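Local coordinates for lumazine protein (PDB 3A35), which probably serves as an antenna protein that shifts bacterial luciferase emission to shorter wavelength, and here carries riboflavin in place of its lumazine chromophore, at residues A[41-45]-A[80-86]; A[140-145]-A[157-163]; A[18-22]-A[61-65]; A[1-5]-A[93-99]. All coordinates share one frame. Numbering follows the deposited sequence.

Contact 1. Residues A[41-45]-A[80-86]. With RBF (riboflavin), chain C.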
# COMPACT_ATOMS: atom_id res chain seq x y z
N VAL A 41 2.03 4.49 14.51
CA VAL A 41 1.05 3.81 13.67
C VAL A 41 1.17 4.53 12.34
O VAL A 41 0.96 5.72 12.20
CB VAL A 41 -0.39 3.95 14.24
CG1 VAL A 41 -1.34 3.31 13.23
CG2 VAL A 41 -0.45 3.15 15.50
N MET A 42 1.54 3.83 11.28
CA MET A 42 1.81 4.40 9.94
C MET A 42 1.33 3.45 8.92
O MET A 42 0.90 2.26 9.25
CB MET A 42 3.30 4.69 9.73
CG MET A 42 4.15 3.36 9.84
SD MET A 42 5.91 3.66 9.51
CE MET A 42 5.88 4.11 7.78
N LEU A 43 1.29 3.91 7.68
CA LEU A 43 0.88 2.99 6.57
C LEU A 43 2.05 2.29 5.90
O LEU A 43 3.02 2.90 5.47
CB LEU A 43 0.13 3.76 5.47
CG LEU A 43 -1.09 4.52 5.99
CD1 LEU A 43 -1.84 5.05 4.73
CD2 LEU A 43 -2.06 3.66 6.81
N VAL A 44 1.88 0.96 5.83
CA VAL A 44 2.85 0.14 5.10
C VAL A 44 2.04 -0.57 4.00
O VAL A 44 1.05 -1.28 4.28
CB VAL A 44 3.44 -0.94 6.05
CG1 VAL A 44 4.44 -1.80 5.16
CG2 VAL A 44 4.17 -0.28 7.17
N ASN A 45 2.38 -0.25 2.74
CA ASN A 45 1.48 -0.67 1.68
C ASN A 45 0.04 -0.36 1.92
O ASN A 45 -0.93 -1.08 1.55
CB ASN A 45 1.57 -2.15 1.33
CG ASN A 45 2.83 -2.53 0.56
OD1 ASN A 45 3.45 -1.71 -0.10
ND2 ASN A 45 3.16 -3.83 0.57
N LYS A 80 9.71 -4.63 -1.82
CA LYS A 80 9.67 -3.19 -1.55
C LYS A 80 8.23 -2.90 -1.15
O LYS A 80 7.25 -3.25 -1.80
CB LYS A 80 9.98 -2.43 -2.81
CG LYS A 80 9.81 -1.00 -2.76
CD LYS A 80 10.65 -0.51 -3.95
CE LYS A 80 9.84 0.34 -4.79
NZ LYS A 80 9.33 -0.68 -5.84
N VAL A 81 8.12 -2.16 -0.02
CA VAL A 81 6.81 -1.76 0.55
C VAL A 81 6.70 -0.23 0.54
O VAL A 81 7.68 0.47 0.76
CB VAL A 81 6.56 -2.31 1.95
CG1 VAL A 81 6.69 -3.91 1.88
CG2 VAL A 81 7.54 -1.72 2.92
N ASN A 82 5.51 0.30 0.34
CA ASN A 82 5.31 1.77 0.42
C ASN A 82 5.20 2.18 1.85
O ASN A 82 4.49 1.52 2.62
CB ASN A 82 4.03 2.08 -0.33
CG ASN A 82 4.15 1.80 -1.83
OD1 ASN A 82 5.29 1.84 -2.36
ND2 ASN A 82 3.03 1.61 -2.49
N LEU A 83 5.76 3.33 2.20
CA LEU A 83 5.69 3.88 3.58
C LEU A 83 5.05 5.26 3.60
O LEU A 83 5.42 6.11 2.75
CB LEU A 83 7.13 4.02 4.15
CG LEU A 83 7.93 2.70 4.15
CD1 LEU A 83 9.37 2.95 4.58
CD2 LEU A 83 7.22 1.61 5.06
N GLU A 84 4.18 5.52 4.57
CA GLU A 84 3.65 6.89 4.76
C GLU A 84 3.41 7.10 6.26
O GLU A 84 2.69 6.34 6.93
CB GLU A 84 2.36 7.10 4.05
CG GLU A 84 1.86 8.57 4.17
CD GLU A 84 0.54 8.82 3.56
OE1 GLU A 84 -0.14 7.99 2.94
OE2 GLU A 84 0.05 9.98 3.87
N VAL A 85 4.08 8.13 6.79
CA VAL A 85 3.87 8.56 8.21
C VAL A 85 2.78 9.61 8.21
O VAL A 85 2.61 10.34 7.26
CB VAL A 85 5.19 9.08 8.73
CG1 VAL A 85 5.03 9.62 10.21
CG2 VAL A 85 6.22 7.98 8.69
N ARG A 86 1.98 9.64 9.22
CA ARG A 86 0.87 10.59 9.29
C ARG A 86 1.35 12.04 9.18
O ARG A 86 2.45 12.34 9.65
CB ARG A 86 0.00 10.45 10.52
CG ARG A 86 0.58 10.77 11.78
CD ARG A 86 -0.58 10.67 12.83
NE ARG A 86 -0.64 9.22 13.06
CZ ARG A 86 -1.65 8.44 12.69
NH1 ARG A 86 -2.68 8.96 12.03
NH2 ARG A 86 -1.57 7.16 12.89
N1 RBF C . -3.08 -4.73 12.12
C2 RBF C . -2.01 -5.52 12.29
O2 RBF C . -1.97 -6.69 11.79
N3 RBF C . -0.86 -5.12 12.97
C4 RBF C . -0.76 -3.82 13.52
O4 RBF C . 0.28 -3.51 14.11
C4A RBF C . -1.93 -3.04 13.38
N5 RBF C . -1.92 -1.75 14.03
C5A RBF C . -3.07 -0.97 13.88
C6 RBF C . -3.10 0.22 14.61
C7 RBF C . -4.29 0.98 14.47
C7M RBF C . -4.33 2.28 15.33
C8 RBF C . -5.34 0.62 13.67
C8M RBF C . -6.50 1.51 13.55
C9 RBF C . -5.28 -0.60 12.91
C9A RBF C . -4.17 -1.43 13.10
N10 RBF C . -4.12 -2.71 12.45
C10 RBF C . -3.02 -3.50 12.68
C1' RBF C . -5.21 -3.26 11.76
C2' RBF C . -5.10 -3.24 10.24
O2' RBF C . -4.85 -1.86 9.80
C3' RBF C . -6.31 -3.70 9.62
O3' RBF C . -6.50 -5.11 10.18
C4' RBF C . -6.19 -3.95 8.11
O4' RBF C . -6.13 -2.68 7.43
C5' RBF C . -7.38 -4.73 7.55
O5' RBF C . -7.21 -5.07 6.17
O HOH W 1 2.46 7.82 11.28
O HOH W 2 5.14 -5.05 -1.24
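This is an antiparallel strand pairing in the first barrel, where strand 41-44 runs beside strand 80-84. L43 and E84 form the hydrogen-bonded pair: L43 N reaches E84 O at 2.9 Å and E84 N returns to L43 O at 3.0 Å. V44 and L83 follow as a non-hydrogen-bonded pair. At N45 the backbone turns left-handed and leaves the strand, but the ladder runs one step further. N45 N still binds N82 O (2.8 Å), while N45 OD1 does the job of a main-chain carbonyl and accepts N82 N at 2.9 Å.

On the face of V44 and L83 the packing is apolar: V44 CG1 meets V81 CG2 at 3.8 Å, and M42 CE lies 3.8 Å from L83 CB. L43 and E84 share the other face, and the E84 carboxylate reaches the backbone nitrogen of K3. At the far end a weak bond joins R86 NH2 to V41 O (3.0 Å), seconded by a water between V41 O and R86 N. V41 CG1 also touches the riboflavin methyl C7M at 3.8 Å. Strand 80-84 bonds to strand 8-17 on its other edge, closing the six-stranded antiparallel Greek-key barrel of the riboflavin synthase family.

Contact 2. Residues A[140-145]-A[157-163]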
# COMPACT_ATOMS: atom_id res chain seq x y z
N ILE A 140 -4.35 1.97 -3.61
CA ILE A 140 -3.70 0.71 -4.08
C ILE A 140 -2.30 0.77 -3.41
O ILE A 140 -1.48 1.65 -3.70
CB ILE A 140 -3.50 0.66 -5.61
CG1 ILE A 140 -4.90 0.71 -6.30
CG2 ILE A 140 -2.69 -0.58 -5.93
CD1 ILE A 140 -5.77 -0.42 -5.96
N ASN A 141 -2.06 -0.20 -2.50
CA ASN A 141 -0.83 -0.16 -1.74
C ASN A 141 -0.46 1.19 -1.10
O ASN A 141 0.72 1.52 -0.97
CB ASN A 141 0.37 -0.69 -2.54
CG ASN A 141 0.38 -2.14 -2.89
OD1 ASN A 141 1.32 -2.50 -3.76
ND2 ASN A 141 -0.38 -2.94 -2.29
N GLY A 142 -1.53 1.90 -0.72
CA GLY A 142 -1.26 3.16 -0.05
C GLY A 142 -1.13 4.35 -0.98
O GLY A 142 -0.90 5.49 -0.50
N VAL A 143 -1.23 4.16 -2.30
CA VAL A 143 -1.26 5.31 -3.24
C VAL A 143 -2.73 5.59 -3.56
O VAL A 143 -3.49 4.76 -4.01
CB VAL A 143 -0.57 4.86 -4.50
CG1 VAL A 143 -0.65 6.00 -5.58
CG2 VAL A 143 0.92 4.51 -4.25
N SER A 144 -3.10 6.80 -3.14
CA SER A 144 -4.48 7.27 -3.43
C SER A 144 -4.59 8.01 -4.83
O SER A 144 -3.74 8.88 -5.11
CB SER A 144 -4.97 8.17 -2.31
OG SER A 144 -6.33 8.58 -2.65
N HIS A 145 -5.52 7.58 -5.69
CA HIS A 145 -5.62 8.23 -7.02
C HIS A 145 -7.04 7.95 -7.48
O HIS A 145 -7.67 6.95 -7.09
CB HIS A 145 -4.63 7.60 -7.99
CG HIS A 145 -4.40 8.38 -9.24
ND1 HIS A 145 -5.26 8.33 -10.32
CD2 HIS A 145 -3.43 9.28 -9.54
CE1 HIS A 145 -4.77 9.13 -11.27
NE2 HIS A 145 -3.68 9.71 -10.82
N ILE A 157 -6.63 2.39 -13.44
CA ILE A 157 -6.06 3.55 -12.84
C ILE A 157 -4.90 4.04 -13.66
O ILE A 157 -4.03 3.30 -14.05
CB ILE A 157 -5.55 3.29 -11.40
CG1 ILE A 157 -6.72 2.76 -10.59
CG2 ILE A 157 -5.14 4.69 -10.74
CD1 ILE A 157 -6.34 1.84 -9.54
N ASN A 158 -4.92 5.35 -14.01
CA ASN A 158 -3.94 5.86 -14.94
C ASN A 158 -3.07 6.83 -14.13
O ASN A 158 -3.46 7.98 -13.82
CB ASN A 158 -4.72 6.57 -16.07
CG ASN A 158 -3.82 7.16 -17.06
OD1 ASN A 158 -2.65 7.29 -16.88
ND2 ASN A 158 -4.42 7.55 -18.21
N TYR A 159 -1.93 6.29 -13.71
CA TYR A 159 -1.00 7.02 -12.86
C TYR A 159 0.02 7.83 -13.67
O TYR A 159 0.43 7.34 -14.72
CB TYR A 159 -0.19 6.04 -12.00
CG TYR A 159 -1.01 5.23 -10.99
CD1 TYR A 159 -1.47 5.85 -9.78
CD2 TYR A 159 -1.28 3.92 -11.24
CE1 TYR A 159 -2.18 5.10 -8.85
CE2 TYR A 159 -1.97 3.10 -10.31
CZ TYR A 159 -2.42 3.74 -9.15
OH TYR A 159 -3.16 2.87 -8.32
N PRO A 160 0.51 8.94 -13.13
CA PRO A 160 1.65 9.56 -13.78
C PRO A 160 2.83 8.59 -13.62
O PRO A 160 3.04 8.06 -12.52
CB PRO A 160 1.92 10.79 -12.94
CG PRO A 160 1.09 10.70 -11.61
CD PRO A 160 0.13 9.56 -11.82
N LYS A 161 3.67 8.43 -14.67
CA LYS A 161 4.75 7.41 -14.65
C LYS A 161 5.80 7.63 -13.52
O LYS A 161 6.41 6.68 -13.09
CB LYS A 161 5.46 7.21 -16.05
CG LYS A 161 6.80 6.40 -15.94
CD LYS A 161 7.20 5.54 -17.10
CE LYS A 161 6.59 4.10 -17.04
NZ LYS A 161 7.00 3.19 -15.90
N ASN A 162 5.98 8.83 -13.00
CA ASN A 162 6.99 8.97 -11.99
C ASN A 162 6.62 8.32 -10.66
O ASN A 162 7.47 8.22 -9.84
CB ASN A 162 7.18 10.45 -11.68
CG ASN A 162 5.91 11.16 -11.78
OD1 ASN A 162 5.16 11.13 -10.82
ND2 ASN A 162 5.59 11.75 -12.99
N LEU A 163 5.35 7.99 -10.46
CA LEU A 163 5.00 7.10 -9.32
C LEU A 163 5.51 5.66 -9.52
O LEU A 163 5.47 4.82 -8.57
CB LEU A 163 3.49 7.07 -9.08
CG LEU A 163 2.86 8.37 -8.59
CD1 LEU A 163 1.37 7.98 -8.46
CD2 LEU A 163 3.41 8.81 -7.28
O HOH W 3 -4.52 4.36 -6.56
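H145 overlaps the side chain of Y159, whose ring edge points at the imidazole face in a tilted T-shaped stack, centroids 5.2 Å apart and planes at 61°. The imidazole also lies close to neighbouring residues of strand 154-160: H145 CE1 comes within 3.1 Å of N158 O, H145 ND1 within 3.7 Å of I157 CG2, and H145 NE2 within 3.9 Å of P160 CD. Further along, V143 CG1 packs on Y159 CE1 at 3.7 Å and on L163 CD1 at 4.0 Å.

A type I' turn from I140 to V143, with N141 and G142 in left-handed conformations, brings I140 back to the same cluster. There I140 CG1 touches I157 CD1 (3.7 Å) and Y159 OH (3.4 Å). Strands 143-151 and 154-160 form a hairpin of the second barrel, but their ends here are splayed, with the short axes 9.0 Å apart and 111° between their directions. Side chains fill the gap, and I122 of strand 117-123 packs on both I140 and I157.

One water links V143 O (2.8 Å) to Y159 OH (2.7 Å), and no direct hydrogen bond crosses between the segments. Between these two segments the cohesion is therefore apolar and aromatic packing plus one bridging water.

Contact 3. Residues A[18-22]-A[61-65]. With RBF (riboflavin), chain C.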
# COMPACT_ATOMS: atom_id res chain seq x y z
N ASN A 18 4.84 -16.94 12.04
CA ASN A 18 4.25 -17.42 13.24
C ASN A 18 2.88 -17.88 13.00
O ASN A 18 2.04 -17.72 13.87
CB ASN A 18 4.21 -16.37 14.35
CG ASN A 18 5.56 -15.69 14.60
OD1 ASN A 18 6.49 -16.35 15.09
ND2 ASN A 18 5.65 -14.32 14.37
N ASP A 19 2.64 -18.40 11.81
CA ASP A 19 1.33 -18.98 11.44
C ASP A 19 0.05 -18.02 11.33
O ASP A 19 -0.39 -17.63 10.20
CB ASP A 19 1.05 -20.18 12.36
CG ASP A 19 -0.11 -21.03 11.85
OD1 ASP A 19 -0.31 -22.15 12.39
OD2 ASP A 19 -0.82 -20.56 10.90
N ASP A 20 -0.57 -17.64 12.43
CA ASP A 20 -1.61 -16.62 12.24
C ASP A 20 -1.03 -15.22 12.52
O ASP A 20 -1.76 -14.22 12.66
CB ASP A 20 -2.91 -16.95 13.02
CG ASP A 20 -2.67 -17.05 14.50
OD1 ASP A 20 -1.45 -16.96 14.90
OD2 ASP A 20 -3.67 -17.19 15.26
N THR A 21 0.28 -15.09 12.57
CA THR A 21 0.85 -13.74 12.71
C THR A 21 2.17 -13.87 11.97
O THR A 21 2.74 -15.02 11.77
CB THR A 21 1.02 -13.29 14.17
OG1 THR A 21 1.57 -11.97 14.40
CG2 THR A 21 1.79 -14.23 14.99
N GLN A 22 2.70 -12.71 11.58
CA GLN A 22 4.08 -12.66 11.10
C GLN A 22 4.72 -11.43 11.62
O GLN A 22 4.08 -10.36 11.70
CB GLN A 22 4.14 -12.61 9.59
CG GLN A 22 3.65 -13.88 8.94
CD GLN A 22 3.70 -13.89 7.45
OE1 GLN A 22 4.08 -12.91 6.81
NE2 GLN A 22 3.46 -15.05 6.83
N PHE A 61 7.28 -4.77 12.53
CA PHE A 61 5.83 -4.76 12.68
C PHE A 61 5.35 -6.15 12.86
O PHE A 61 5.82 -7.08 12.20
CB PHE A 61 5.13 -4.19 11.36
CG PHE A 61 5.55 -2.80 10.99
CD1 PHE A 61 4.82 -1.70 11.51
CD2 PHE A 61 6.65 -2.58 10.19
CE1 PHE A 61 5.19 -0.42 11.21
CE2 PHE A 61 7.03 -1.21 9.87
CZ PHE A 61 6.30 -0.18 10.37
N ASP A 62 4.33 -6.34 13.70
CA ASP A 62 3.57 -7.60 13.68
C ASP A 62 2.30 -7.54 12.85
O ASP A 62 1.51 -6.52 13.07
CB ASP A 62 3.23 -7.94 15.16
CG ASP A 62 4.37 -8.44 15.94
OD1 ASP A 62 5.23 -9.17 15.37
OD2 ASP A 62 4.49 -8.26 17.19
N ILE A 63 2.12 -8.47 11.97
CA ILE A 63 0.93 -8.49 11.15
C ILE A 63 0.12 -9.64 11.77
O ILE A 63 0.51 -10.80 11.71
CB ILE A 63 1.28 -8.76 9.67
CG1 ILE A 63 2.19 -7.56 9.14
CG2 ILE A 63 0.03 -8.78 8.78
CD1 ILE A 63 3.53 -7.86 9.04
N ASP A 64 -1.05 -9.27 12.30
CA ASP A 64 -1.93 -10.25 13.03
C ASP A 64 -3.36 -9.93 12.60
O ASP A 64 -3.94 -10.63 11.83
CB ASP A 64 -1.65 -10.22 14.51
CG ASP A 64 -1.43 -8.88 15.13
OD1 ASP A 64 -1.99 -7.80 14.80
OD2 ASP A 64 -0.67 -8.79 16.15
N GLN A 65 -3.86 -8.77 13.15
CA GLN A 65 -5.20 -8.41 12.76
C GLN A 65 -5.40 -8.28 11.27
O GLN A 65 -6.41 -8.55 10.69
CB GLN A 65 -5.47 -7.12 13.45
CG GLN A 65 -6.89 -6.59 13.22
CD GLN A 65 -7.10 -5.26 13.97
OE1 GLN A 65 -6.40 -4.87 14.92
NE2 GLN A 65 -8.10 -4.56 13.47
N1 RBF C . -3.08 -4.73 12.12
C2 RBF C . -2.01 -5.52 12.29
O2 RBF C . -1.97 -6.69 11.79
N3 RBF C . -0.86 -5.12 12.97
C4 RBF C . -0.76 -3.82 13.52
O4 RBF C . 0.28 -3.51 14.11
C4A RBF C . -1.93 -3.04 13.38
N5 RBF C . -1.92 -1.75 14.03
C5A RBF C . -3.07 -0.97 13.88
C6 RBF C . -3.10 0.22 14.61
C7 RBF C . -4.29 0.98 14.47
C7M RBF C . -4.33 2.28 15.33
C8 RBF C . -5.34 0.62 13.67
C8M RBF C . -6.50 1.51 13.55
C9 RBF C . -5.28 -0.60 12.91
C9A RBF C . -4.17 -1.43 13.10
N10 RBF C . -4.12 -2.71 12.45
C10 RBF C . -3.02 -3.50 12.68
C1' RBF C . -5.21 -3.26 11.76
C2' RBF C . -5.10 -3.24 10.24
O2' RBF C . -4.85 -1.86 9.80
C3' RBF C . -6.31 -3.70 9.62
O3' RBF C . -6.50 -5.11 10.18
C4' RBF C . -6.19 -3.95 8.11
O4' RBF C . -6.13 -2.68 7.43
C5' RBF C . -7.38 -4.73 7.55
O5' RBF C . -7.21 -5.07 6.17
O HOH W 4 4.25 -11.79 15.09
O HOH W 5 0.79 -10.79 17.21
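Q22, I63 and T21 carry most of this contact. Q22 and I63 form an antiparallel hydrogen-bonded pair: I63 N gives a nearly straight bond to Q22 O at 2.7 Å, and Q22 N binds I63 O at 2.9 Å. Their side chains lie on the same face of the sheet, where the amide of Q22 turns to H24 and R73, and I63 packs against H24 and F72.

T21 sits one residue beyond the pair, in the loop between strands 8-17 and 22-27. That loop is tied to itself by N18 N to T21 O at 2.9 Å. T21 CA approaches I63 O at 3.1 Å in a CA-H...O contact, and two waters extend the reach of its hydroxyl. One joins T21 OG1 to D62 OD1 (2.8 Å to each); the other lies 3.1 Å from T21 OG1 and 2.7 Å from D64 OD2. D62 also makes a salt bridge with R23.

Because the backbone polar groups alternate in direction, I63 is spent on Q22 while its neighbours face the ligand. Riboflavin N3 donates to D62 O at 2.8 Å, and D64 N donates to riboflavin O2 at 2.8 Å. The end of strand 58-63 thus reads the pyrimidine edge of the isoalloxazine with main-chain atoms, and D62 and D64 also belong to the binding sites for FMN and the ribityl-lumazine, which carries a comparable pyrimidine edge.

Contact 4. Residues A[1-5]-A[93-99]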
# COMPACT_ATOMS: atom_id res chain seq x y z
N MET A 1 -5.83 10.33 10.08
CA MET A 1 -5.64 9.65 8.75
C MET A 1 -4.57 10.23 7.81
O MET A 1 -3.74 10.96 8.26
CB MET A 1 -6.93 9.21 8.08
CG MET A 1 -7.67 10.29 7.44
SD MET A 1 -9.43 9.72 7.47
CE MET A 1 -10.32 11.22 7.03
N PHE A 2 -4.51 9.73 6.58
CA PHE A 2 -3.28 9.78 5.74
C PHE A 2 -3.61 10.32 4.35
O PHE A 2 -4.76 10.35 3.96
CB PHE A 2 -2.70 8.31 5.65
CG PHE A 2 -2.26 7.74 6.94
CD1 PHE A 2 -1.02 7.89 7.35
CD2 PHE A 2 -3.14 6.99 7.72
CE1 PHE A 2 -0.55 7.32 8.51
CE2 PHE A 2 -2.76 6.46 8.94
CZ PHE A 2 -1.42 6.58 9.32
N LYS A 3 -2.57 10.79 3.68
CA LYS A 3 -2.83 11.43 2.36
C LYS A 3 -2.90 10.43 1.24
O LYS A 3 -3.40 10.67 0.13
CB LYS A 3 -1.68 12.36 2.02
CG LYS A 3 -1.52 13.48 3.04
CD LYS A 3 -0.27 14.41 2.91
CE LYS A 3 -0.60 15.71 3.68
NZ LYS A 3 0.50 16.44 4.36
N GLY A 4 -2.36 9.22 1.47
CA GLY A 4 -2.16 8.44 0.29
C GLY A 4 -1.14 8.91 -0.73
O GLY A 4 -1.24 8.64 -1.87
N ILE A 5 -0.12 9.53 -0.19
CA ILE A 5 1.06 9.94 -0.88
C ILE A 5 2.23 9.30 -0.18
O ILE A 5 2.54 9.57 0.99
CB ILE A 5 1.25 11.54 -0.84
CG1 ILE A 5 0.06 12.12 -1.60
CG2 ILE A 5 2.49 11.88 -1.55
CD1 ILE A 5 -0.01 13.65 -1.47
N LEU A 93 -6.75 16.74 3.38
CA LEU A 93 -7.70 15.86 2.74
C LEU A 93 -9.21 15.99 2.56
O LEU A 93 -10.05 16.12 3.50
CB LEU A 93 -7.13 14.45 2.53
CG LEU A 93 -5.98 14.65 1.53
CD1 LEU A 93 -4.66 15.03 2.26
CD2 LEU A 93 -5.78 13.50 0.53
N GLY A 94 -9.48 15.88 1.27
CA GLY A 94 -10.75 16.09 0.70
C GLY A 94 -10.32 15.94 -0.73
O GLY A 94 -9.74 16.89 -1.30
N LYS A 95 -10.42 14.71 -1.24
CA LYS A 95 -10.40 13.55 -0.35
C LYS A 95 -10.26 12.13 -0.95
O LYS A 95 -11.18 11.28 -0.97
CB LYS A 95 -11.37 13.63 0.82
CG LYS A 95 -10.70 12.98 2.03
CD LYS A 95 -11.48 13.13 3.35
CE LYS A 95 -12.45 11.99 3.60
NZ LYS A 95 -13.31 12.34 4.79
N GLY A 96 -9.09 11.90 -1.45
CA GLY A 96 -8.67 10.51 -1.55
C GLY A 96 -8.00 10.26 -0.19
O GLY A 96 -7.03 9.53 -0.14
N ALA A 97 -8.33 10.92 0.90
CA ALA A 97 -7.70 10.52 2.17
C ALA A 97 -7.83 9.07 2.46
O ALA A 97 -8.82 8.50 2.21
CB ALA A 97 -8.18 11.30 3.41
N LEU A 98 -6.78 8.53 3.04
CA LEU A 98 -6.87 7.04 3.39
C LEU A 98 -6.92 6.84 4.84
O LEU A 98 -6.29 7.60 5.60
CB LEU A 98 -5.57 6.33 2.81
CG LEU A 98 -5.43 6.39 1.30
CD1 LEU A 98 -4.08 5.57 0.99
CD2 LEU A 98 -6.56 5.87 0.57
N THR A 99 -7.68 5.84 5.28
CA THR A 99 -7.73 5.48 6.67
C THR A 99 -6.71 4.42 7.13
O THR A 99 -6.39 4.35 8.31
CB THR A 99 -9.10 4.87 7.08
OG1 THR A 99 -9.35 3.61 6.48
CG2 THR A 99 -10.28 5.79 6.80
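The side chain of M1 stretches along the 93-99 segment, chi1 p and the next two torsions t. It lays M1 CB 3.0 Å from L98 O, M1 CG 4.2 Å from A97 CB and M1 SD 4.1 Å from T99 CG2. F2, with chi1 m and chi2 near -90°, turns its ring so that the carbonyls of L98 and T99 lie at the ring edge. Its backbone makes the single antiparallel bridge: F2 N to L98 O and L98 N to F2 O are both 2.9 Å.

K3 is m and then extended, so its aliphatic part meets L93, with K3 CG 3.6 Å from L93 CD1; L93 reaches it with chi1 m and chi2 p. In the m,t rotamer, L98 places CD1 3.5 Å from G4 CA, where a beta carbon on left-handed G4 would be crowded.

T99, chi1 p, sends its hydroxyl to E181 on strand 177-182. The N-terminal segment hangs on strand 80-84 through E84, which binds the backbone nitrogen of K3. S144 of strand 143-151 bonds through N to G4 O and through OG to G96 O, so the linker from strand 80-84 to strand 104-114 and the N-terminus meet between the two barrels.

Overall arrangement
Contact 1 is the most buried of the four; contact 3 lies farthest out, its centre about 17 Å from that of the chain. Both belong to the first barrel, touch riboflavin, and meet where F61 packs on M42 and V44. Contact 1 has the longer ladder, with apolar packing on the V44/L83 face; contact 3 has a single hydrogen-bonded pair at a barrel end, with two waters tying the T21 hydroxyl to the D62 and D64 carboxylates. Contact 2, in the second barrel, is apolar and aromatic packing. Contact 4 has one short bridge with the long side chains of M1 and K3 against the linker, touching contact 1 through E84 and contact 2 through S144. N82 and N141 join contacts 1 and 2.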